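Long-range contact in NleG5-1 effector (Enterobacteria phage YYZ-2008, PDB 5VGC), which probably acts as a ubiquitin-protein ligase of the NleG effector family, with a RING-type family region in the C-terminal half of the chain, and binds calcium: residues V46-G59 and I81-V95. The protein carries 1 engineered substitution. Residues are numbered along the deposited sequence; the frame is centred on the assembly and turned at random.
Sequences VSIRPMQVNGYFMG and IERTLNHGSLTSREV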
ATOM      1  N   VAL A  46      35.542  -3.317   8.892  1.00 81.17           N
ATOM      2  CA  VAL A  46      34.142  -3.009   8.529  1.00 84.45           C
ATOM      3  C   VAL A  46      33.195  -3.851   9.383  1.00 86.96           C
ATOM      4  O   VAL A  46      33.440  -5.043   9.606  1.00 57.08           O
ATOM      5  CB  VAL A  46      33.812  -3.218   7.021  1.00 84.74           C
ATOM      6  CG1 VAL A  46      34.233  -2.012   6.200  1.00 75.18           C
ATOM      7  CG2 VAL A  46      34.451  -4.474   6.471  1.00 93.95           C
ATOM      8  N   SER A  47      32.119  -3.220   9.857  1.00 90.37           N
ATOM      9  CA  SER A  47      31.169  -3.873  10.756  1.00 74.06           C
ATOM     10  C   SER A  47      29.853  -4.103  10.027  1.00 53.42           C
ATOM     11  O   SER A  47      29.214  -3.147   9.575  1.00 74.11           O
ATOM     12  CB  SER A  47      30.936  -3.011  12.001  1.00 84.79           C
ATOM     13  OG  SER A  47      30.116  -3.700  12.939  1.00115.01           O
ATOM     14  N   ILE A  48      29.456  -5.367   9.914  1.00 38.35           N
ATOM     15  CA  ILE A  48      28.178  -5.724   9.319  1.00 37.38           C
ATOM     16  C   ILE A  48      27.185  -5.990  10.448  1.00 44.60           C
ATOM     17  O   ILE A  48      27.428  -6.858  11.309  1.00 45.04           O
ATOM     18  CB  ILE A  48      28.289  -6.975   8.425  1.00 37.77           C
ATOM     19  CG1 ILE A  48      29.454  -6.851   7.433  1.00 47.85           C
ATOM     20  CG2 ILE A  48      26.999  -7.224   7.670  1.00 43.38           C
ATOM     21  CD1 ILE A  48      29.536  -5.552   6.657  1.00 52.12           C
ATOM     22  N   ARG A  49      26.077  -5.245  10.434  1.00 43.32           N
ATOM     23  CA  ARG A  49      24.938  -5.473  11.331  1.00 49.81           C
ATOM     24  C   ARG A  49      23.713  -5.899  10.514  1.00 60.38           C
ATOM     25  O   ARG A  49      23.574  -5.500   9.338  1.00 77.73           O
ATOM     26  CB  ARG A  49      24.604  -4.207  12.118  1.00 61.24           C
ATOM     27  CG  ARG A  49      25.682  -3.804  13.111  1.00 73.30           C
ATOM     28  CD  ARG A  49      25.589  -2.344  13.533  1.00 79.21           C
ATOM     29  NE  ARG A  49      26.895  -1.817  13.937  1.00 84.00           N
ATOM     30  CZ  ARG A  49      27.181  -0.526  14.120  1.00101.59           C
ATOM     31  NH1 ARG A  49      26.258   0.418  13.940  1.00113.42           N
ATOM     32  NH2 ARG A  49      28.413  -0.170  14.482  1.00110.32           N
ATOM     33  N   PRO A  50      22.834  -6.713  11.126  1.00 47.87           N
ATOM     34  CA  PRO A  50      21.621  -7.142  10.448  1.00 59.42           C
ATOM     35  C   PRO A  50      20.623  -5.989  10.414  1.00 66.82           C
ATOM     36  O   PRO A  50      20.453  -5.292  11.415  1.00 74.75           O
ATOM     37  CB  PRO A  50      21.102  -8.279  11.343  1.00 48.59           C
ATOM     38  CG  PRO A  50      21.548  -7.899  12.710  1.00 48.81           C
ATOM     39  CD  PRO A  50      22.882  -7.221  12.511  1.00 46.97           C
ATOM     40  N   MET A  51      19.974  -5.790   9.275  1.00 74.57           N
ATOM     41  CA  MET A  51      19.005  -4.704   9.135  1.00 61.97           C
ATOM     42  C   MET A  51      17.706  -5.076   9.810  1.00 66.05           C
ATOM     43  O   MET A  51      17.493  -6.226  10.199  1.00 64.13           O
ATOM     44  CB  MET A  51      18.759  -4.372   7.664  1.00 57.98           C
ATOM     45  CG  MET A  51      19.978  -3.749   6.982  1.00 57.93           C
ATOM     46  SD  MET A  51      19.613  -3.177   5.315  1.00 49.11           S
ATOM     47  CE  MET A  51      18.731  -1.663   5.738  1.00 48.80           C
ATOM     48  N   GLN A  52      16.835  -4.082   9.935  1.00 67.27           N
ATOM     49  CA  GLN A  52      15.556  -4.241  10.614  1.00 73.17           C
ATOM     50  C   GLN A  52      14.699  -5.282   9.882  1.00 70.00           C
ATOM     51  O   GLN A  52      13.909  -5.985  10.504  1.00 90.91           O
ATOM     52  CB  GLN A  52      14.801  -2.904  10.744  1.00 90.42           C
ATOM     53  CG  GLN A  52      15.593  -1.772  11.412  1.00117.16           C
ATOM     54  CD  GLN A  52      16.507  -0.994  10.457  1.00142.88           C
ATOM     55  OE1 GLN A  52      17.165  -1.577   9.573  1.00 68.57           O
ATOM     56  NE2 GLN A  52      16.558   0.322  10.636  1.00160.17           N
ATOM     57  N   VAL A  53      14.873  -5.373   8.561  1.00 71.14           N
ATOM     58  CA  VAL A  53      14.204  -6.381   7.748  1.00 69.73           C
ATOM     59  C   VAL A  53      15.015  -7.666   7.791  1.00 69.21           C
ATOM     60  O   VAL A  53      16.252  -7.631   7.784  1.00 57.93           O
ATOM     61  CB  VAL A  53      14.082  -5.945   6.268  1.00 60.78           C
ATOM     62  CG1 VAL A  53      13.254  -6.947   5.469  1.00 60.32           C
ATOM     63  CG2 VAL A  53      13.451  -4.561   6.159  1.00 65.39           C
ATOM     64  N   ASN A  54      14.308  -8.794   7.816  1.00 75.61           N
ATOM     65  CA  ASN A  54      14.945 -10.103   7.909  1.00 83.81           C
ATOM     66  C   ASN A  54      15.664 -10.428   6.598  1.00 75.01           C
ATOM     67  O   ASN A  54      15.101 -10.240   5.519  1.00 69.05           O
ATOM     68  CB  ASN A  54      13.918 -11.205   8.231  1.00 90.06           C
ATOM     69  CG  ASN A  54      13.189 -10.980   9.555  1.00 92.22           C
ATOM     70  OD1 ASN A  54      13.726 -10.384  10.492  1.00 88.88           O
ATOM     71  ND2 ASN A  54      11.956 -11.465   9.633  1.00 85.94           N
ATOM     72  N   GLY A  55      16.901 -10.909   6.708  1.00 74.97           N
ATOM     73  CA  GLY A  55      17.686 -11.359   5.567  1.00 65.53           C
ATOM     74  C   GLY A  55      18.575 -10.318   4.905  1.00 69.06           C
ATOM     75  O   GLY A  55      19.276 -10.635   3.936  1.00 84.70           O
ATOM     76  N   TYR A  56      18.560  -9.086   5.414  1.00 53.24           N
ATOM     77  CA  TYR A  56      19.356  -8.008   4.833  1.00 46.65           C
ATOM     78  C   TYR A  56      20.357  -7.481   5.838  1.00 46.16           C
ATOM     79  O   TYR A  56      20.103  -7.480   7.044  1.00 49.96           O
ATOM     80  CB  TYR A  56      18.470  -6.876   4.328  1.00 43.22           C
ATOM     81  CG  TYR A  56      17.552  -7.296   3.208  1.00 42.24           C
ATOM     82  CD1 TYR A  56      17.910  -7.128   1.875  1.00 40.83           C
ATOM     83  CD2 TYR A  56      16.320  -7.858   3.488  1.00 43.40           C
ATOM     84  CE1 TYR A  56      17.062  -7.510   0.861  1.00 41.99           C
ATOM     85  CE2 TYR A  56      15.461  -8.245   2.473  1.00 44.36           C
ATOM     86  CZ  TYR A  56      15.838  -8.070   1.167  1.00 43.75           C
ATOM     87  OH  TYR A  56      14.977  -8.453   0.174  1.00 45.83           O
ATOM     88  N   PHE A  57      21.492  -7.029   5.323  1.00 44.95           N
ATOM     89  CA  PHE A  57      22.648  -6.687   6.125  1.00 46.52           C
ATOM     90  C   PHE A  57      23.177  -5.327   5.704  1.00 46.39           C
ATOM     91  O   PHE A  57      23.067  -4.928   4.543  1.00 44.57           O
ATOM     92  CB  PHE A  57      23.730  -7.765   5.984  1.00 46.40           C
ATOM     93  CG  PHE A  57      23.244  -9.141   6.309  1.00 46.99           C
ATOM     94  CD1 PHE A  57      23.205  -9.592   7.623  1.00 50.32           C
ATOM     95  CD2 PHE A  57      22.807  -9.981   5.303  1.00 48.90           C
ATOM     96  CE1 PHE A  57      22.744 -10.871   7.919  1.00 54.26           C
ATOM     97  CE2 PHE A  57      22.343 -11.258   5.591  1.00 53.49           C
ATOM     98  CZ  PHE A  57      22.312 -11.709   6.897  1.00 55.14           C
ATOM     99  N   MET A  58      23.764  -4.638   6.675  1.00 48.91           N
ATOM    100  CA  MET A  58      24.131  -3.243   6.539  1.00 55.10           C
ATOM    101  C   MET A  58      25.521  -3.078   7.105  1.00 61.98           C
ATOM    102  O   MET A  58      25.798  -3.558   8.216  1.00 79.77           O
ATOM    103  CB  MET A  58      23.084  -2.392   7.290  1.00 67.48           C
ATOM    104  CG  MET A  58      23.488  -1.026   7.822  1.00 69.27           C
ATOM    105  SD  MET A  58      22.055  -0.237   8.609  1.00 77.05           S
ATOM    106  CE  MET A  58      21.615  -1.369   9.933  1.00 87.28           C
ATOM    107  N   GLY A  59      26.381  -2.408   6.343  1.00 57.02           N
ATOM    108  CA  GLY A  59      27.788  -2.283   6.686  1.00 59.63           C
ATOM    109  C   GLY A  59      28.160  -0.881   7.095  1.00 64.79           C
ATOM    110  O   GLY A  59      27.683   0.081   6.491  1.00 63.61           O
ATOM    111  N   ILE A  81      30.123  -5.792  -0.446  1.00 24.05           N
ATOM    112  CA  ILE A  81      29.797  -6.810   0.550  1.00 34.43           C
ATOM    113  C   ILE A  81      28.285  -6.884   0.744  1.00 32.65           C
ATOM    114  O   ILE A  81      27.702  -7.979   0.763  1.00 39.62           O
ATOM    115  CB  ILE A  81      30.507  -6.556   1.900  1.00 42.95           C
ATOM    116  CG1 ILE A  81      32.008  -6.778   1.753  1.00 45.50           C
ATOM    117  CG2 ILE A  81      29.963  -7.488   2.982  1.00 50.39           C
ATOM    118  CD1 ILE A  81      32.816  -6.070   2.816  1.00 61.53           C
ATOM    119  N   GLU A  82      27.666  -5.714   0.885  1.00 38.34           N
ATOM    120  CA  GLU A  82      26.217  -5.606   1.023  1.00 40.21           C
ATOM    121  C   GLU A  82      25.512  -6.270  -0.151  1.00 27.67           C
ATOM    122  O   GLU A  82      24.622  -7.095   0.059  1.00 34.77           O
ATOM    123  CB  GLU A  82      25.773  -4.143   1.157  1.00 41.14           C
ATOM    124  CG  GLU A  82      26.003  -3.579   2.542  1.00 59.07           C
ATOM    125  CD  GLU A  82      25.616  -2.113   2.665  1.00 57.43           C
ATOM    126  OE1 GLU A  82      25.346  -1.459   1.621  1.00 41.61           O
ATOM    127  OE2 GLU A  82      25.570  -1.630   3.818  1.00 52.88           O
ATOM    128  N   ARG A  83      25.904  -5.925  -1.373  1.00 19.17           N
ATOM    129  CA  ARG A  83      25.271  -6.549  -2.529  1.00 23.00           C
ATOM    130  C   ARG A  83      25.476  -8.073  -2.541  1.00 32.63           C
ATOM    131  O   ARG A  83      24.564  -8.822  -2.872  1.00 33.10           O
ATOM    132  CB  ARG A  83      25.769  -5.939  -3.841  1.00 26.49           C
ATOM    133  CG  ARG A  83      25.216  -4.563  -4.127  1.00 21.02           C
ATOM    134  CD  ARG A  83      25.351  -4.206  -5.592  1.00 20.48           C
ATOM    135  NE  ARG A  83      25.069  -2.782  -5.727  1.00 26.33           N
ATOM    136  CZ  ARG A  83      23.854  -2.249  -5.888  1.00 19.43           C
ATOM    137  NH1 ARG A  83      22.745  -2.992  -5.937  1.00 17.90           N
ATOM    138  NH2 ARG A  83      23.735  -0.945  -5.981  1.00 16.31           N
ATOM    139  N   THR A  84      26.669  -8.526  -2.172  1.00 29.68           N
ATOM    140  CA  THR A  84      26.967  -9.951  -2.194  1.00 37.72           C
ATOM    141  C   THR A  84      26.138 -10.689  -1.145  1.00 34.37           C
ATOM    142  O   THR A  84      25.580 -11.741  -1.436  1.00 33.50           O
ATOM    143  CB  THR A  84      28.479 -10.222  -2.015  1.00 37.62           C
ATOM    144  OG1 THR A  84      29.221  -9.418  -2.946  1.00 32.74           O
ATOM    145  CG2 THR A  84      28.797 -11.680  -2.257  1.00 37.73           C
ATOM    146  N   LEU A  85      26.048 -10.123   0.055  1.00 34.59           N
ATOM    147  CA  LEU A  85      25.188 -10.683   1.117  1.00 42.36           C
ATOM    148  C   LEU A  85      23.658 -10.600   0.888  1.00 39.93           C
ATOM    149  O   LEU A  85      22.946 -11.569   1.138  1.00 42.80           O
ATOM    150  CB  LEU A  85      25.508 -10.019   2.465  1.00 44.68           C
ATOM    151  CG  LEU A  85      26.888 -10.305   3.036  1.00 50.25           C
ATOM    152  CD1 LEU A  85      27.181  -9.368   4.201  1.00 46.04           C
ATOM    153  CD2 LEU A  85      26.966 -11.756   3.476  1.00 47.08           C
ATOM    154  N   ASN A  86      23.158  -9.455   0.431  1.00 38.20           N
ATOM    155  CA  ASN A  86      21.712  -9.185   0.458  1.00 32.40           C
ATOM    156  C   ASN A  86      20.896  -9.880  -0.633  1.00 31.84           C
ATOM    157  O   ASN A  86      21.417 -10.209  -1.705  1.00 32.97           O
ATOM    158  CB  ASN A  86      21.471  -7.670   0.382  1.00 36.02           C
ATOM    159  CG  ASN A  86      21.908  -6.943   1.650  1.00 34.80           C
ATOM    160  OD1 ASN A  86      22.060  -7.544   2.716  1.00 26.73           O
ATOM    161  ND2 ASN A  86      22.104  -5.639   1.538  1.00 20.80           N
ATOM    162  N   HIS A  87      19.608 -10.080  -0.359  1.00 29.55           N
ATOM    163  CA  HIS A  87      18.677 -10.595  -1.366  1.00 32.27           C
ATOM    164  C   HIS A  87      18.468  -9.527  -2.443  1.00 27.22           C
ATOM    165  O   HIS A  87      18.394  -8.329  -2.134  1.00 18.76           O
ATOM    166  CB  HIS A  87      17.325 -10.959  -0.769  1.00 37.60           C
ATOM    167  CG  HIS A  87      17.394 -11.965   0.337  1.00 55.17           C
ATOM    168  ND1 HIS A  87      17.400 -13.329   0.125  1.00 54.27           N
ATOM    169  CD2 HIS A  87      17.441 -11.792   1.675  1.00 53.21           C
ATOM    170  CE1 HIS A  87      17.464 -13.950   1.287  1.00 48.30           C
ATOM    171  NE2 HIS A  87      17.492 -13.042   2.244  1.00 50.90           N
ATOM    172  N   GLY A  88      18.391  -9.973  -3.697  1.00 21.32           N
ATOM    173  CA  GLY A  88      18.295  -9.079  -4.848  1.00 22.69           C
ATOM    174  C   GLY A  88      19.548  -8.276  -5.178  1.00 19.57           C
ATOM    175  O   GLY A  88      19.504  -7.381  -6.007  1.00 14.42           O
ATOM    176  N   SER A  89      20.667  -8.600  -4.534  1.00 23.67           N
ATOM    177  CA  SER A  89      21.928  -7.886  -4.723  1.00 23.33           C
ATOM    178  C   SER A  89      21.772  -6.381  -4.468  1.00 18.95           C
ATOM    179  O   SER A  89      22.378  -5.542  -5.147  1.00 15.86           O
ATOM    180  CB  SER A  89      22.504  -8.190  -6.122  1.00 27.77           C
ATOM    181  OG  SER A  89      22.453  -9.602  -6.386  1.00 19.35           O
ATOM    182  N   LEU A  90      20.955  -6.055  -3.466  1.00 17.38           N
ATOM    183  CA  LEU A  90      20.689  -4.681  -3.066  1.00 13.66           C
ATOM    184  C   LEU A  90      21.692  -4.176  -2.041  1.00 13.13           C
ATOM    185  O   LEU A  90      22.148  -4.943  -1.192  1.00 11.85           O
ATOM    186  CB  LEU A  90      19.290  -4.589  -2.448  1.00 14.61           C
ATOM    187  CG  LEU A  90      18.110  -5.059  -3.296  1.00 16.18           C
ATOM    188  CD1 LEU A  90      16.853  -5.094  -2.448  1.00 17.48           C
ATOM    189  CD2 LEU A  90      17.923  -4.171  -4.524  1.00 15.62           C
ATOM    190  N   THR A  91      22.022  -2.889  -2.112  1.00 12.22           N
ATOM    191  CA  THR A  91      22.639  -2.202  -0.975  1.00 17.24           C
ATOM    192  C   THR A  91      21.610  -1.924   0.130  1.00 17.27           C
ATOM    193  O   THR A  91      20.407  -1.912  -0.107  1.00 21.19           O
ATOM    194  CB  THR A  91      23.243  -0.847  -1.378  1.00 22.87           C
ATOM    195  OG1 THR A  91      22.230   0.025  -1.909  1.00 17.35           O
ATOM    196  CG2 THR A  91      24.349  -1.043  -2.393  1.00 23.74           C
ATOM    197  N   SER A  92      22.097  -1.692   1.338  1.00 18.24           N
ATOM    198  CA  SER A  92      21.242  -1.338   2.473  1.00 23.17           C
ATOM    199  C   SER A  92      20.429  -0.061   2.237  1.00 27.25           C
ATOM    200  O   SER A  92      19.254   0.036   2.618  1.00 28.75           O
ATOM    201  CB  SER A  92      22.064  -1.181   3.753  1.00 24.03           C
ATOM    202  OG  SER A  92      23.087  -0.232   3.597  1.00 27.40           O
ATOM    203  N   ARG A  93      21.059   0.915   1.589  1.00 25.24           N
ATOM    204  CA  ARG A  93      20.382   2.163   1.222  1.00 26.93           C
ATOM    205  C   ARG A  93      19.133   1.861   0.364  1.00 24.66           C
ATOM    206  O   ARG A  93      18.017   2.362   0.641  1.00 39.03           O
ATOM    207  CB  ARG A  93      21.374   3.067   0.501  1.00 30.14           C
ATOM    208  CG  ARG A  93      21.123   4.566   0.609  1.00 40.81           C
ATOM    209  CD  ARG A  93      21.908   5.335  -0.445  1.00 46.49           C
ATOM    210  NE  ARG A  93      21.515   4.859  -1.773  1.00 80.58           N
ATOM    211  CZ  ARG A  93      20.433   5.234  -2.459  1.00 84.30           C
ATOM    212  NH1 ARG A  93      20.214   4.684  -3.653  1.00 66.98           N
ATOM    213  NH2 ARG A  93      19.577   6.147  -1.982  1.00 70.26           N
ATOM    214  N   GLU A  94      19.312   1.024  -0.658  1.00 23.28           N
ATOM    215  CA  GLU A  94      18.204   0.653  -1.552  1.00 22.61           C
ATOM    216  C   GLU A  94      17.100  -0.055  -0.792  1.00 21.78           C
ATOM    217  O   GLU A  94      15.895   0.207  -0.999  1.00 23.33           O
ATOM    218  CB  GLU A  94      18.706  -0.231  -2.701  1.00 24.41           C
ATOM    219  CG  GLU A  94      19.599   0.492  -3.705  1.00 25.72           C
ATOM    220  CD  GLU A  94      20.421  -0.446  -4.581  1.00 26.74           C
ATOM    221  OE1 GLU A  94      20.704  -1.586  -4.142  1.00 30.72           O
ATOM    222  OE2 GLU A  94      20.794  -0.044  -5.714  1.00 25.85           O
ATOM    223  N   VAL A  95      17.526  -0.946   0.102  1.00 22.98           N
ATOM    224  CA  VAL A  95      16.605  -1.655   0.999  1.00 25.68           C
ATOM    225  C   VAL A  95      15.769  -0.629   1.784  1.00 25.65           C
ATOM    226  O   VAL A  95      14.524  -0.673   1.752  1.00 27.03           O
ATOM    227  CB  VAL A  95      17.370  -2.606   1.946  1.00 27.61           C
ATOM    228  CG1 VAL A  95      16.443  -3.215   2.996  1.00 31.05           C
ATOM    229  CG2 VAL A  95      18.060  -3.709   1.166  1.00 29.40           C
TER
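Asn86, the first residue beyond helix 68-85, turns its side-chain amide to the edge strand and grips the backbone of Phe57 twice. Asn86 OD1 accepts from Phe57 N at 2.7 Å, the donor tilted 27° from the carbonyl plane, while Asn86 ND2 donates to Phe57 O at 3.2 Å. ND2 also donates to Leu90 O, within its own segment, so three bonds fix the rotation of this buried amide. One helical turn back, Glu82 does similar work. Its chain runs extended beyond CG (chi2 178°), carrying Glu82 OE2 to Gly59 N at 2.8 Å through the anti lone pair; Ser92 OG donates to the same oxygen from above the carboxylate plane.

The Tyr56 ring is sandwiched: the edge of His87 meets one face in a T-shaped pair, centroids 5.3 Å apart, and Val95 CG1 lies over the opposite face, while Val95 CG2 comes within 3.5 Å of Tyr56 CD1. Met51 lays its sulfur against Ser92 CB and meets Val95 tip to tip through CE. Phe57 CD2 packs on Leu85 CB, and Ile48 spreads its two branches over Leu85 and Ile81.

Tyr56 OH donates a hydrogen bond to Leu110 O of the second subunit. The contact ties hairpin 44-60 of the three-stranded sheet to the junction between helices 68-85 and 92-102, with helix 22-34 touching Ile48, Phe57 and Leu85.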